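Local coordinates for protein 6-phosphogluconate dehydratase (Shewanella oneidensis, PDB 2GP4) that probably catalyses the dehydration of 6-phosphogluconate to 2-keto-3-deoxy-6-phosphogluconate, the committed step of the Entner-Doudoroff pathway, here without its iron-sulfur cluster, at residues 142-147 against 599-604; 498-503 against 546-551. All blocks are in the same frame, centred on the assembly; numbering follows the deposited sequence.

Interaction 1: residues 142-147 against 599-604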
# COMPACT_ATOMS: atom_id res chain seq x y z
N MSE A 142 -16.66 -3.27 7.25
CA MSE A 142 -15.39 -3.59 6.61
C MSE A 142 -15.57 -3.75 5.09
O MSE A 142 -14.62 -3.59 4.32
CB MSE A 142 -14.77 -4.82 7.28
CG MSE A 142 -13.44 -5.31 6.69
SE MSE A 142 -12.03 -3.96 6.62
CE MSE A 142 -11.45 -4.26 4.79
N GLU A 143 -16.80 -4.04 4.66
CA GLU A 143 -17.13 -4.16 3.23
C GLU A 143 -17.22 -2.80 2.50
O GLU A 143 -17.42 -2.76 1.29
CB GLU A 143 -18.41 -4.98 3.03
CG GLU A 143 -18.24 -6.48 3.30
CD GLU A 143 -19.55 -7.27 3.32
OE1 GLU A 143 -20.57 -6.81 2.74
OE2 GLU A 143 -19.56 -8.38 3.90
N LEU A 144 -17.05 -1.71 3.25
CA LEU A 144 -17.02 -0.35 2.68
C LEU A 144 -15.62 0.28 2.68
O LEU A 144 -15.43 1.39 2.15
CB LEU A 144 -17.98 0.58 3.44
CG LEU A 144 -19.49 0.30 3.46
CD1 LEU A 144 -20.21 1.44 4.16
CD2 LEU A 144 -20.04 0.09 2.05
N SER A 145 -14.66 -0.41 3.28
CA SER A 145 -13.31 0.10 3.48
C SER A 145 -12.57 0.46 2.18
O SER A 145 -11.99 1.54 2.08
CB SER A 145 -12.50 -0.91 4.29
OG SER A 145 -11.11 -0.63 4.21
N LEU A 146 -12.60 -0.43 1.21
CA LEU A 146 -11.99 -0.16 -0.08
C LEU A 146 -12.79 0.94 -0.79
O LEU A 146 -12.22 1.87 -1.36
CB LEU A 146 -11.98 -1.43 -0.93
CG LEU A 146 -11.01 -1.58 -2.12
CD1 LEU A 146 -11.77 -2.19 -3.28
CD2 LEU A 146 -10.32 -0.28 -2.56
N LEU A 147 -14.12 0.81 -0.74
CA LEU A 147 -15.02 1.75 -1.37
C LEU A 147 -14.89 3.17 -0.84
O LEU A 147 -15.14 4.13 -1.57
CB LEU A 147 -16.47 1.27 -1.23
CG LEU A 147 -16.94 0.21 -2.23
CD1 LEU A 147 -18.18 -0.49 -1.70
CD2 LEU A 147 -17.20 0.84 -3.60
N MSE A 599 -25.96 -1.39 6.74
CA MSE A 599 -24.76 -0.59 7.03
C MSE A 599 -24.39 0.37 5.89
O MSE A 599 -23.22 0.69 5.69
CB MSE A 599 -23.58 -1.49 7.41
CG MSE A 599 -23.76 -2.17 8.76
SE MSE A 599 -23.24 -1.01 10.24
CE MSE A 599 -21.44 -1.75 10.51
N GLY A 600 -25.41 0.81 5.16
CA GLY A 600 -25.22 1.79 4.09
C GLY A 600 -24.75 1.19 2.78
O GLY A 600 -24.41 1.93 1.86
N ARG A 601 -24.73 -0.13 2.68
CA ARG A 601 -24.23 -0.80 1.48
C ARG A 601 -25.11 -0.54 0.25
O ARG A 601 -24.62 -0.57 -0.89
CB ARG A 601 -24.04 -2.30 1.73
CG ARG A 601 -22.80 -2.60 2.56
CD ARG A 601 -22.71 -4.06 2.94
NE ARG A 601 -23.79 -4.47 3.83
CZ ARG A 601 -23.87 -5.66 4.43
NH1 ARG A 601 -22.92 -6.57 4.26
NH2 ARG A 601 -24.90 -5.92 5.22
N GLU A 602 -26.39 -0.27 0.49
CA GLU A 602 -27.35 0.13 -0.55
C GLU A 602 -26.83 1.28 -1.41
O GLU A 602 -27.22 1.43 -2.57
CB GLU A 602 -28.67 0.61 0.07
CG GLU A 602 -29.15 -0.16 1.26
CD GLU A 602 -28.44 0.22 2.54
OE1 GLU A 602 -28.63 1.35 3.03
OE2 GLU A 602 -27.70 -0.64 3.06
N LEU A 603 -25.97 2.11 -0.81
CA LEU A 603 -25.54 3.35 -1.43
C LEU A 603 -24.41 3.16 -2.43
O LEU A 603 -24.18 4.03 -3.26
CB LEU A 603 -25.14 4.37 -0.36
CG LEU A 603 -26.18 4.70 0.72
CD1 LEU A 603 -25.62 5.66 1.75
CD2 LEU A 603 -27.48 5.25 0.13
N PHE A 604 -23.74 2.01 -2.38
CA PHE A 604 -22.47 1.80 -3.08
C PHE A 604 -22.55 0.77 -4.20
O PHE A 604 -21.53 0.43 -4.78
CB PHE A 604 -21.40 1.32 -2.09
CG PHE A 604 -21.05 2.32 -1.03
CD1 PHE A 604 -21.87 2.50 0.08
CD2 PHE A 604 -19.90 3.07 -1.13
CE1 PHE A 604 -21.54 3.41 1.07
CE2 PHE A 604 -19.56 3.99 -0.15
CZ PHE A 604 -20.38 4.16 0.95

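Interaction 2: residues 498-503 against 546-551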
# COMPACT_ATOMS: atom_id res chain seq x y z
N GLY A 498 -14.10 -10.77 -3.75
CA GLY A 498 -13.46 -9.73 -4.53
C GLY A 498 -14.14 -8.38 -4.38
O GLY A 498 -15.18 -8.27 -3.72
N PRO A 499 -13.56 -7.33 -4.99
CA PRO A 499 -14.13 -5.98 -5.01
C PRO A 499 -15.61 -5.95 -5.39
O PRO A 499 -16.41 -5.34 -4.67
CB PRO A 499 -13.29 -5.26 -6.06
CG PRO A 499 -11.97 -5.92 -5.98
CD PRO A 499 -12.26 -7.38 -5.70
N LYS A 500 -15.97 -6.61 -6.48
CA LYS A 500 -17.35 -6.56 -7.00
C LYS A 500 -18.34 -7.36 -6.17
O LYS A 500 -19.51 -6.98 -6.05
CB LYS A 500 -17.41 -7.01 -8.47
CG LYS A 500 -16.70 -6.09 -9.47
CD LYS A 500 -17.09 -6.46 -10.90
CE LYS A 500 -16.31 -5.67 -11.94
NZ LYS A 500 -14.86 -6.04 -11.97
N ALA A 501 -17.88 -8.46 -5.58
CA ALA A 501 -18.76 -9.34 -4.82
C ALA A 501 -19.29 -8.69 -3.55
O ALA A 501 -20.50 -8.59 -3.35
CB ALA A 501 -18.07 -10.64 -4.51
N ASN A 502 -18.37 -8.26 -2.69
CA ASN A 502 -18.72 -7.69 -1.39
C ASN A 502 -17.81 -6.53 -0.95
O ASN A 502 -17.66 -6.26 0.24
CB ASN A 502 -18.75 -8.80 -0.32
CG ASN A 502 -17.42 -9.54 -0.20
OD1 ASN A 502 -16.45 -9.26 -0.91
ND2 ASN A 502 -17.36 -10.50 0.73
N GLY A 503 -17.18 -5.85 -1.91
CA GLY A 503 -16.32 -4.71 -1.60
C GLY A 503 -14.96 -5.09 -1.05
O GLY A 503 -14.25 -4.24 -0.51
N THR A 546 -7.87 -13.18 -9.80
CA THR A 546 -8.55 -12.42 -10.82
C THR A 546 -8.51 -13.22 -12.12
O THR A 546 -7.46 -13.79 -12.46
CB THR A 546 -7.89 -11.03 -10.99
OG1 THR A 546 -7.90 -10.35 -9.73
CG2 THR A 546 -8.64 -10.17 -12.02
N PRO A 547 -9.66 -13.29 -12.84
CA PRO A 547 -10.97 -12.70 -12.50
C PRO A 547 -11.60 -13.30 -11.25
O PRO A 547 -11.45 -14.50 -10.99
CB PRO A 547 -11.83 -13.02 -13.73
CG PRO A 547 -10.86 -13.30 -14.83
CD PRO A 547 -9.71 -13.99 -14.14
N GLU A 548 -12.28 -12.47 -10.46
CA GLU A 548 -12.99 -12.94 -9.27
C GLU A 548 -14.15 -13.86 -9.65
O GLU A 548 -14.49 -13.98 -10.84
CB GLU A 548 -13.44 -11.78 -8.37
CG GLU A 548 -14.51 -10.84 -8.92
CD GLU A 548 -14.97 -9.83 -7.87
OE1 GLU A 548 -14.52 -8.66 -7.91
OE2 GLU A 548 -15.78 -10.20 -6.99
N ALA A 549 -14.74 -14.52 -8.65
CA ALA A 549 -15.80 -15.51 -8.90
C ALA A 549 -16.96 -14.94 -9.72
O ALA A 549 -17.30 -15.49 -10.77
CB ALA A 549 -16.29 -16.12 -7.59
N ILE A 550 -17.53 -13.83 -9.27
CA ILE A 550 -18.68 -13.22 -9.95
C ILE A 550 -18.33 -12.51 -11.27
O ILE A 550 -19.23 -12.09 -12.01
CB ILE A 550 -19.51 -12.28 -9.03
CG1 ILE A 550 -18.72 -11.02 -8.66
CG2 ILE A 550 -20.04 -13.04 -7.80
CD1 ILE A 550 -19.61 -9.86 -8.26
N ASP A 551 -17.04 -12.39 -11.57
CA ASP A 551 -16.59 -11.91 -12.88
C ASP A 551 -16.37 -13.07 -13.86
O ASP A 551 -15.92 -12.86 -14.99
CB ASP A 551 -15.33 -11.05 -12.76
CG ASP A 551 -15.64 -9.57 -12.64
OD1 ASP A 551 -16.55 -9.09 -13.34
OD2 ASP A 551 -14.95 -8.87 -11.86

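Interaction 1: residues 142-147 against 599-604
E143 and R601 form a salt bridge beside a small apolar cluster in which L144 and L147 hold the ring of F604. R601 NH1 gives a hydrogen to E143 OE1 at 2.8 Å, with an N-H...O angle of 154°. The acceptor lies practically in the guanidinium plane, at its edge, but NH1 reaches OE1 from well above the carboxylate plane; the two flat groups are turned 46° against each other and make a single bond instead of a two-pronged pair. The arginine chain bends at chi3 (-65°), which carries its end toward the glutamate, while NE is held by the carbonyl of G598; the two bonds together should limit rotation of the guanidinium. Nearer the backbone, R601 CG lies 3.9 Å from L144 CD2. An alanine here, lacking the chain beyond CB, is likely to leave E143 without its positive partner and L144 CD2 less well packed.

L144 reaches across with both methyls. L144 CD2 sits over one face of the F604 ring, offset toward the rim and 3.8 Å from the centroid, a CH-pi contact, and L144 CD1 lies 3.5 Å from M599 O. F604 holds its CG beside its own backbone N, which turns the ring toward the leucines. L147 slides past it in the reverse direction, with L147 CD1 3.7 Å from F604 CB and L147 CB near CD2 of the ring.

The contact joins the turn before helix 145-160, and the start of that helix, to the 3-10 turn around 601-603. F604 is the N-cap residue of helix 605-609, whose L607 and R608 also touch L147, while T136 from a loop packs on L144.

Interaction 2: residues 498-503 against 546-551
A carboxylate at the N-terminal end of a short helix characterises this contact: E548, in the loop after strand 541-546, offers its oxygens to the first turn of helix 499-502 within the C-terminal domain. Each oxygen meets a different backbone NH. E548 OE1 takes the hydrogen of K500 N at 2.9 Å, near the carboxylate plane on the syn side, and E548 OE2 takes a weak, bent bond from A501 N at 3.1 Å. Two backbone N-H groups at the helix start probably favour the charged form of the buried carboxylate, although D529 also packs on E548. E548 swings CG between its backbone N and carbonyl carbon (chi1 67°) and then runs extended into the helix end. G498, the N-cap residue, lets it come close: a CB there would collide with E548 CD.

I550 lays CD1 against the same turn, 3.5 Å from K500 C and 4.1 Å from A501 CB. The K500 chain crosses D551 at about a right angle, with K500 CD 3.4 Å from D551 OD2. Its amino group also bonds the carbonyl of L611. A bend at chi4 (68°) brings K500 NZ to the syn lone pair of D551 OD2, closing a 2.8 Å salt bridge.

In the fold
From the N terminus the chain first meets residues 142-147, at the start of helix 145-160 in the N-terminal family region. It then runs on into the C-terminal one, where 498-503 pairs with 546-551. Interaction 2 thus closes a loop with 42 residues between its segments, including helix 511-519 and strand 524-528. Only near its end does the chain return, with 599-604, to complete interaction 1, so interaction 2 is nested inside it. Their centres lie about 15 Å apart and they touch, E143 CG packing 3.1 Å from N502 O. Interaction 1 joins the two regions; interaction 2 ties the short helix 499-502, which follows strand 490-494, to the loop leaving strand 541-546 of the same mixed sheet.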